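PDB 3BQG: peptide methionine sulfoxide reductase msrA/msrB from Neisseria meningitidis, which reduces the S epimer of methionine sulfoxide back to methionine through its central MsrA domain, captured here in the sulfenic acid form. Local coordinates for residues M1-T5 with Y61-K65; G25-S31 with T56-D62; L72-F76 with A113-E117. The protein carries 1 engineered substitution. All coordinates share one frame; numbering follows the deposited sequence.

Contact 1: residues M1-T5 with Y61-K65; sequences MNTRT and YDADK
R4 and Y61 form a hydrogen-bonded antiparallel pair, R4 N to Y61 O 3.1 Å and Y61 N to R4 O 2.9 Å, while T3 faces D62 as the adjoining non-hydrogen-bonded pair. This short ladder joins strand 3-10 edge to edge with strand 54-62, its neighbour in the central mixed sheet; beyond it the chain turns off at A63. The Y61 side chain leans back across the neighbouring strand: with CG placed between the backbone N and the carbonyl carbon (chi1 57°), one face of the ring lies against R4 CA, and R4 CB stands 3.5 Å from Y61 CZ. The rest of the arginine runs out extended, R4 CD reaching A63 CB at 3.5 Å. At the ring's far end a water accepts from Y61 OH and donates to T5 O; L68 and I71 of helix 68-78 also pack on this tyrosine. N2 ND2 bonds D64 OD2 at 3.1 Å, on the syn side but tilted 21° out of the carboxylate plane. M1 crosses the D62 side chain at about a right angle, its SD 3.2 Å from D62 OD2. D62 OD1 takes D64 N at 2.7 Å, an Asx turn that holds the carboxylate in place, and K65 NZ makes a weak salt bridge to OD2. The backbone N-H of D64 and the weakly paired K65 would probably favour the ionised form of D62.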
loop_
_atom_site.group_PDB
_atom_site.type_symbol
_atom_site.label_atom_id
_atom_site.label_comp_id
_atom_site.label_asym_id
_atom_site.label_seq_id
_atom_site.Cartn_x
_atom_site.Cartn_y
_atom_site.Cartn_z
ATOM N N MET A 1 18.321 7.674 12.280
ATOM C CA MET A 1 18.596 7.038 10.961
ATOM C C MET A 1 17.927 7.808 9.834
ATOM O O MET A 1 16.997 8.586 10.064
ATOM C CB MET A 1 18.080 5.599 10.944
ATOM C CG MET A 1 16.587 5.480 11.195
ATOM S SD MET A 1 15.938 3.870 10.726
ATOM C CE MET A 1 16.560 2.837 12.060
ATOM N N ASN A 2 18.399 7.581 8.613
ATOM C CA ASN A 2 17.836 8.252 7.452
ATOM C C ASN A 2 16.628 7.471 6.956
ATOM O O ASN A 2 16.765 6.433 6.313
ATOM C CB ASN A 2 18.886 8.359 6.345
ATOM C CG ASN A 2 20.165 9.023 6.820
ATOM O OD1 ASN A 2 20.146 10.152 7.311
ATOM N ND2 ASN A 2 21.288 8.318 6.685
ATOM N N THR A 3 15.440 7.972 7.269
ATOM C CA THR A 3 14.216 7.307 6.852
ATOM C C THR A 3 13.549 8.019 5.682
ATOM O O THR A 3 13.779 9.205 5.439
ATOM C CB THR A 3 13.197 7.227 8.011
ATOM O OG1 THR A 3 12.756 8.546 8.359
ATOM C CG2 THR A 3 13.828 6.572 9.228
ATOM N N ARG A 4 12.731 7.264 4.957
ATOM C CA ARG A 4 11.976 7.775 3.820
ATOM C C ARG A 4 10.587 7.165 3.929
ATOM O O ARG A 4 10.413 6.124 4.569
ATOM C CB ARG A 4 12.614 7.344 2.503
ATOM C CG ARG A 4 13.823 8.144 2.090
ATOM C CD ARG A 4 14.699 7.275 1.222
ATOM N NE ARG A 4 15.701 8.027 0.479
ATOM C CZ ARG A 4 16.695 7.463 -0.201
ATOM N NH1 ARG A 4 17.561 8.219 -0.859
ATOM N NH2 ARG A 4 16.831 6.141 -0.210
ATOM N N THR A 5 9.610 7.801 3.296
ATOM C CA THR A 5 8.240 7.315 3.342
ATOM C C THR A 5 7.618 7.193 1.959
ATOM O O THR A 5 7.921 7.974 1.060
ATOM C CB THR A 5 7.358 8.250 4.194
ATOM O OG1 THR A 5 7.838 8.253 5.544
ATOM C CG2 THR A 5 5.900 7.785 4.180
ATOM N N TYR A 61 10.570 3.548 5.928
ATOM C CA TYR A 61 11.658 2.582 5.917
ATOM C C TYR A 61 13.028 3.204 6.136
ATOM O O TYR A 61 13.214 4.412 5.990
ATOM C CB TYR A 61 11.637 1.799 4.594
ATOM C CG TYR A 61 11.714 2.666 3.352
ATOM C CD1 TYR A 61 12.923 2.841 2.667
ATOM C CD2 TYR A 61 10.581 3.316 2.865
ATOM C CE1 TYR A 61 12.996 3.645 1.525
ATOM C CE2 TYR A 61 10.642 4.121 1.728
ATOM C CZ TYR A 61 11.853 4.282 1.061
ATOM O OH TYR A 61 11.905 5.080 -0.065
ATOM N N ASP A 62 13.982 2.357 6.508
ATOM C CA ASP A 62 15.355 2.781 6.748
ATOM C C ASP A 62 16.019 2.925 5.386
ATOM O O ASP A 62 16.317 1.932 4.723
ATOM C CB ASP A 62 16.093 1.723 7.575
ATOM C CG ASP A 62 17.480 2.173 7.999
ATOM O OD1 ASP A 62 18.190 2.781 7.166
ATOM O OD2 ASP A 62 17.861 1.905 9.163
ATOM N N ALA A 63 16.243 4.169 4.972
ATOM C CA ALA A 63 16.852 4.456 3.679
ATOM C C ALA A 63 18.209 3.785 3.488
ATOM O O ALA A 63 18.664 3.608 2.357
ATOM C CB ALA A 63 16.982 5.967 3.495
ATOM N N ASP A 64 18.856 3.414 4.588
ATOM C CA ASP A 64 20.157 2.757 4.498
ATOM C C ASP A 64 20.054 1.238 4.358
ATOM O O ASP A 64 21.047 0.567 4.094
ATOM C CB ASP A 64 21.025 3.116 5.710
ATOM C CG ASP A 64 21.505 4.551 5.671
ATOM O OD1 ASP A 64 21.938 4.995 4.587
ATOM O OD2 ASP A 64 21.462 5.235 6.715
ATOM N N LYS A 65 18.854 0.698 4.531
ATOM C CA LYS A 65 18.652 -0.740 4.396
ATOM C C LYS A 65 17.870 -1.065 3.132
ATOM O O LYS A 65 18.219 -1.981 2.392
ATOM C CB LYS A 65 17.873 -1.307 5.587
ATOM C CG LYS A 65 18.641 -1.441 6.884
ATOM C CD LYS A 65 17.876 -2.370 7.821
ATOM C CE LYS A 65 18.527 -2.472 9.185
ATOM N NZ LYS A 65 18.447 -1.177 9.909
HETATM O O HOH W 1 9.994 6.877 -0.452
#

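Contact 2: residues G25-S31 with T56-D62; sequences GVVDAVS and TVKVTYD
G25 O accepts D62 N at 2.6 Å, nearly in line with its carbonyl bond, where segments 25-31 and 56-62 begin to pair as antiparallel strands. Two residues further along, T60 O serves two donors: V27 N at 2.9 Å and, more weakly, D28 N at 3.3 Å. With V27 and D28 both set opposite T60, this is a classic beta bulge. It squeezes the side chains as well, for V27 CG2 meets T60 CG2 at 3.4 Å, closer than methyl groups usually come. Past the bulge the ladder is regular. T60 N binds D28 O at 3.0 Å with a nearly straight N-H (172°), and V30 and K58 exchange a pair of bonds, the shorter being K58 N to V30 O at 2.7 Å. Strand 54-62 is an inner strand of the mixed sheet of this alpha+beta MsrA domain, and its other edge is satisfied by strand 3-10, V57 bonding L8 and V59 bonding I6. Helix 14-21 lies over the sheet face that carries A29, S31, V57 and V59; there V26 CG1 touches V59 CG1 and A29 CB touches V57 CG1, each at 4.0 Å. On the opposite face K58 runs alongside V30, and the bend at chi3 (70°) brings K58 CE to 4.0 Å from V30 CB. Several polar groups find partners elsewhere: T60 OG1 is probably hydrogen-bonded to T5 OG1, T56 OG1 is bonded to A54 O, and S31 O takes Q143 NE2.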
loop_
_atom_site.group_PDB
_atom_site.type_symbol
_atom_site.label_atom_id
_atom_site.label_comp_id
_atom_site.label_asym_id
_atom_site.label_seq_id
_atom_site.Cartn_x
_atom_site.Cartn_y
_atom_site.Cartn_z
ATOM N N GLY A 25 13.821 -3.334 8.003
ATOM C CA GLY A 25 14.122 -2.117 7.267
ATOM C C GLY A 25 12.916 -1.199 7.319
ATOM O O GLY A 25 13.016 0.011 7.110
ATOM N N VAL A 26 11.757 -1.787 7.585
ATOM C CA VAL A 26 10.524 -1.020 7.699
ATOM C C VAL A 26 10.381 -0.685 9.171
ATOM O O VAL A 26 10.197 -1.575 10.006
ATOM C CB VAL A 26 9.307 -1.833 7.233
ATOM C CG1 VAL A 26 8.022 -1.070 7.527
ATOM C CG2 VAL A 26 9.423 -2.110 5.739
ATOM N N VAL A 27 10.466 0.600 9.488
ATOM C CA VAL A 27 10.381 1.037 10.874
ATOM C C VAL A 27 8.973 1.405 11.331
ATOM O O VAL A 27 8.723 1.522 12.525
ATOM C CB VAL A 27 11.353 2.209 11.122
ATOM C CG1 VAL A 27 12.778 1.741 10.861
ATOM C CG2 VAL A 27 11.025 3.376 10.209
ATOM N N ASP A 28 8.053 1.573 10.386
ATOM C CA ASP A 28 6.671 1.898 10.724
ATOM C C ASP A 28 5.762 1.686 9.513
ATOM O O ASP A 28 6.190 1.829 8.370
ATOM C CB ASP A 28 6.565 3.353 11.194
ATOM C CG ASP A 28 5.289 3.631 11.985
ATOM O OD1 ASP A 28 4.986 4.820 12.215
ATOM O OD2 ASP A 28 4.594 2.673 12.390
ATOM N N ALA A 29 4.511 1.330 9.780
ATOM C CA ALA A 29 3.511 1.119 8.738
ATOM C C ALA A 29 2.180 1.540 9.339
ATOM O O ALA A 29 1.662 0.884 10.247
ATOM C CB ALA A 29 3.472 -0.349 8.313
ATOM N N VAL A 30 1.643 2.648 8.834
ATOM C CA VAL A 30 0.387 3.209 9.319
ATOM C C VAL A 30 -0.732 3.122 8.282
ATOM O O VAL A 30 -0.589 3.607 7.164
ATOM C CB VAL A 30 0.581 4.695 9.710
ATOM C CG1 VAL A 30 -0.742 5.309 10.142
ATOM C CG2 VAL A 30 1.609 4.800 10.830
ATOM N N SER A 31 -1.843 2.500 8.660
ATOM C CA SER A 31 -2.980 2.374 7.756
ATOM C C SER A 31 -3.783 3.670 7.760
ATOM O O SER A 31 -3.936 4.321 8.797
ATOM C CB SER A 31 -3.878 1.202 8.172
ATOM O OG SER A 31 -3.255 -0.041 7.900
ATOM N N THR A 56 -4.912 2.879 2.248
ATOM C CA THR A 56 -3.485 2.992 1.993
ATOM C C THR A 56 -2.647 2.754 3.239
ATOM O O THR A 56 -3.111 2.951 4.362
ATOM C CB THR A 56 -3.186 4.420 1.445
ATOM O OG1 THR A 56 -3.989 4.657 0.277
ATOM C CG2 THR A 56 -1.716 4.587 1.100
ATOM N N VAL A 57 -1.411 2.319 3.032
ATOM C CA VAL A 57 -0.497 2.083 4.135
ATOM C C VAL A 57 0.705 2.996 3.936
ATOM O O VAL A 57 1.395 2.909 2.919
ATOM C CB VAL A 57 -0.010 0.616 4.179
ATOM C CG1 VAL A 57 1.017 0.445 5.284
ATOM C CG2 VAL A 57 -1.188 -0.322 4.418
ATOM N N LYS A 58 0.927 3.894 4.894
ATOM C CA LYS A 58 2.060 4.812 4.842
ATOM C C LYS A 58 3.250 4.026 5.389
ATOM O O LYS A 58 3.298 3.712 6.577
ATOM C CB LYS A 58 1.785 6.042 5.719
ATOM C CG LYS A 58 2.946 7.030 5.826
ATOM C CD LYS A 58 2.567 8.252 6.667
ATOM C CE LYS A 58 2.417 7.923 8.149
ATOM N NZ LYS A 58 3.732 7.721 8.851
ATOM N N VAL A 59 4.202 3.708 4.519
ATOM C CA VAL A 59 5.370 2.931 4.912
ATOM C C VAL A 59 6.619 3.778 5.109
ATOM O O VAL A 59 7.043 4.489 4.205
ATOM C CB VAL A 59 5.692 1.843 3.857
ATOM C CG1 VAL A 59 6.907 1.023 4.296
ATOM C CG2 VAL A 59 4.476 0.943 3.657
ATOM N N THR A 60 7.198 3.690 6.303
ATOM C CA THR A 60 8.418 4.415 6.631
ATOM C C THR A 60 9.517 3.366 6.712
ATOM O O THR A 60 9.407 2.400 7.466
ATOM C CB THR A 60 8.302 5.143 7.988
ATOM O OG1 THR A 60 7.243 6.107 7.921
ATOM C CG2 THR A 60 9.610 5.853 8.333
ATOM N N TYR A 61 10.570 3.548 5.928
ATOM C CA TYR A 61 11.658 2.582 5.917
ATOM C C TYR A 61 13.028 3.204 6.136
ATOM O O TYR A 61 13.214 4.412 5.990
ATOM C CB TYR A 61 11.637 1.799 4.594
ATOM C CG TYR A 61 11.714 2.666 3.352
ATOM C CD1 TYR A 61 12.923 2.841 2.667
ATOM C CD2 TYR A 61 10.581 3.316 2.865
ATOM C CE1 TYR A 61 12.996 3.645 1.525
ATOM C CE2 TYR A 61 10.642 4.121 1.728
ATOM C CZ TYR A 61 11.853 4.282 1.061
ATOM O OH TYR A 61 11.905 5.080 -0.065
ATOM N N ASP A 62 13.982 2.357 6.508
ATOM C CA ASP A 62 15.355 2.781 6.748
ATOM C C ASP A 62 16.019 2.925 5.386
ATOM O O ASP A 62 16.317 1.932 4.723
ATOM C CB ASP A 62 16.093 1.723 7.575
ATOM C CG ASP A 62 17.480 2.173 7.999
ATOM O OD1 ASP A 62 18.190 2.781 7.166
ATOM O OD2 ASP A 62 17.861 1.905 9.163
#

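Contact 3: residues L72-F76 with A113-E117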
loop_
_atom_site.group_PDB
_atom_site.type_symbol
_atom_site.label_atom_id
_atom_site.label_comp_id
_atom_site.label_asym_id
_atom_site.label_seq_id
_atom_site.Cartn_x
_atom_site.Cartn_y
_atom_site.Cartn_z
ATOM N N LEU A 72 9.049 -1.440 -3.512
ATOM C CA LEU A 72 8.110 -1.726 -4.589
ATOM C C LEU A 72 8.076 -3.215 -4.944
ATOM O O LEU A 72 7.015 -3.754 -5.267
ATOM C CB LEU A 72 8.440 -0.885 -5.825
ATOM C CG LEU A 72 8.251 0.627 -5.633
ATOM C CD1 LEU A 72 8.540 1.358 -6.939
ATOM C CD2 LEU A 72 6.823 0.916 -5.176
ATOM N N GLN A 73 9.225 -3.885 -4.884
ATOM C CA GLN A 73 9.249 -5.312 -5.189
ATOM C C GLN A 73 8.420 -6.080 -4.157
ATOM O O GLN A 73 7.670 -6.987 -4.513
ATOM C CB GLN A 73 10.688 -5.835 -5.224
ATOM C CG GLN A 73 11.530 -5.205 -6.328
ATOM C CD GLN A 73 10.915 -5.386 -7.710
ATOM O OE1 GLN A 73 10.663 -4.415 -8.425
ATOM N NE2 GLN A 73 10.675 -6.632 -8.090
ATOM N N TYR A 74 8.548 -5.713 -2.885
ATOM C CA TYR A 74 7.770 -6.362 -1.828
ATOM C C TYR A 74 6.281 -6.120 -2.088
ATOM O O TYR A 74 5.444 -6.993 -1.855
ATOM C CB TYR A 74 8.144 -5.786 -0.455
ATOM C CG TYR A 74 9.406 -6.372 0.147
ATOM C CD1 TYR A 74 9.458 -7.712 0.537
ATOM C CD2 TYR A 74 10.534 -5.580 0.360
ATOM C CE1 TYR A 74 10.598 -8.250 1.132
ATOM C CE2 TYR A 74 11.684 -6.106 0.957
ATOM C CZ TYR A 74 11.704 -7.441 1.341
ATOM O OH TYR A 74 12.817 -7.969 1.955
ATOM N N PHE A 75 5.969 -4.921 -2.571
ATOM C CA PHE A 75 4.594 -4.534 -2.886
ATOM C C PHE A 75 4.041 -5.456 -3.967
ATOM O O PHE A 75 2.999 -6.087 -3.784
ATOM C CB PHE A 75 4.579 -3.083 -3.383
ATOM C CG PHE A 75 3.216 -2.566 -3.748
ATOM C CD1 PHE A 75 2.225 -2.422 -2.783
ATOM C CD2 PHE A 75 2.944 -2.166 -5.053
ATOM C CE1 PHE A 75 0.981 -1.885 -3.112
ATOM C CE2 PHE A 75 1.697 -1.625 -5.396
ATOM C CZ PHE A 75 0.718 -1.482 -4.420
ATOM N N PHE A 76 4.757 -5.535 -5.089
ATOM C CA PHE A 76 4.349 -6.359 -6.227
ATOM C C PHE A 76 4.242 -7.848 -5.928
ATOM O O PHE A 76 3.551 -8.576 -6.638
ATOM C CB PHE A 76 5.315 -6.175 -7.407
ATOM C CG PHE A 76 5.334 -4.785 -7.978
ATOM C CD1 PHE A 76 4.147 -4.103 -8.234
ATOM C CD2 PHE A 76 6.540 -4.158 -8.263
ATOM C CE1 PHE A 76 4.163 -2.811 -8.770
ATOM C CE2 PHE A 76 6.569 -2.871 -8.799
ATOM C CZ PHE A 76 5.378 -2.195 -9.049
ATOM N N ALA A 113 9.710 1.060 -12.428
ATOM C CA ALA A 113 9.456 -0.190 -11.719
ATOM C C ALA A 113 8.214 -0.866 -12.298
ATOM O O ALA A 113 8.167 -2.084 -12.436
ATOM C CB ALA A 113 9.269 0.074 -10.225
ATOM N N LEU A 114 7.201 -0.069 -12.623
ATOM C CA LEU A 114 5.975 -0.610 -13.199
ATOM C C LEU A 114 6.239 -1.160 -14.605
ATOM O O LEU A 114 5.696 -2.199 -14.991
ATOM C CB LEU A 114 4.893 0.473 -13.263
ATOM C CG LEU A 114 4.234 0.841 -11.930
ATOM C CD1 LEU A 114 3.328 2.024 -12.114
ATOM C CD2 LEU A 114 3.446 -0.345 -11.407
ATOM N N LYS A 115 7.074 -0.467 -15.369
ATOM C CA LYS A 115 7.382 -0.922 -16.719
ATOM C C LYS A 115 8.027 -2.300 -16.655
ATOM O O LYS A 115 7.714 -3.173 -17.462
ATOM C CB LYS A 115 8.321 0.066 -17.423
ATOM C CG LYS A 115 8.634 -0.302 -18.867
ATOM C CD LYS A 115 9.467 0.770 -19.563
ATOM C CE LYS A 115 9.613 0.471 -21.050
ATOM N NZ LYS A 115 10.439 1.482 -21.756
ATOM N N ARG A 116 8.920 -2.497 -15.686
ATOM C CA ARG A 116 9.598 -3.780 -15.530
ATOM C C ARG A 116 8.634 -4.872 -15.080
ATOM O O ARG A 116 8.719 -6.006 -15.548
ATOM C CB ARG A 116 10.753 -3.664 -14.525
ATOM C CG ARG A 116 11.925 -2.815 -15.025
ATOM C CD ARG A 116 13.037 -2.696 -13.987
ATOM N NE ARG A 116 14.151 -1.889 -14.478
ATOM C CZ ARG A 116 14.912 -2.220 -15.519
ATOM N NH1 ARG A 116 14.679 -3.346 -16.180
ATOM N NH2 ARG A 116 15.910 -1.429 -15.900
ATOM N N GLU A 117 7.719 -4.526 -14.176
ATOM C CA GLU A 117 6.738 -5.478 -13.659
ATOM C C GLU A 117 5.801 -5.939 -14.776
ATOM O O GLU A 117 5.345 -7.080 -14.777
ATOM C CB GLU A 117 5.928 -4.826 -12.530
ATOM C CG GLU A 117 5.096 -5.787 -11.671
ATOM C CD GLU A 117 5.944 -6.809 -10.921
ATOM O OE1 GLU A 117 7.178 -6.621 -10.824
ATOM O OE2 GLU A 117 5.373 -7.802 -10.418
HETATM O O HOH W 2 9.544 -4.089 -11.058
HETATM O O HOH W 3 2.745 -8.173 -9.203
#
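A113 O, which lies obliquely beside the F76 ring, is gripped by the amide of E117 one helical turn on (E117 N to A113 O 3.0 Å) and by a water 2.8 Å from A113 O that bridges it to Q73 OE1. More acceptors than protons surround this water, so its bonds are probably shared. The contact is a helix-helix packing within the alpha+beta MsrA fold: helices 68-78 and 106-117 run in roughly the same direction, their short segments inclined by 40°, and L72 and F75 of the former reach V99 of the sheet. F76 is the main side chain between them. E117 slides past it in the opposite sense and is bent at chi2 (62°), which lays the carboxylate over the CB-CG end of the phenylalanine, while E117 CG sits over the ring face. The ring and carboxylate planes are then only 13° apart and stacked, and E117 CG makes a CH-pi contact 3.9 Å from the F76 ring centroid. Nearer the backbone, E117 OE2 comes within 3.4 Å of F76 CB. L114 crosses the ring at about a right angle and presses CD2 obliquely on F76 CZ at 3.6 Å. One turn earlier, the tip of L72 closes the apolar side of the interface, its CD1 3.6 Å from A113 CB. L125 also touches E117. A second water, 2.9 Å from E117 OE2, bridges that oxygen and F76 O.

How the contacts relate
From the N terminus, segment 1-5 opens the longest of the loops, which contact 1 closes only at 61-65. Contact 2 joins 25-31 to 56-62 and is nested within that span, the two sharing Y61 and D62. Strand 54-62 thus lies between strands 3-10 and 26-34, tying the first three strands of the chain into one sheet; K65 CD also packs on G25 CA, at 3.8 Å. Contact 3 follows in series, after the chain has left strand 54-62 for helix 68-78. It touches neither of the others, its nearest atoms being about 8 Å from contact 1 and about 6 Å from contact 2, and joins that helix to helix 106-117.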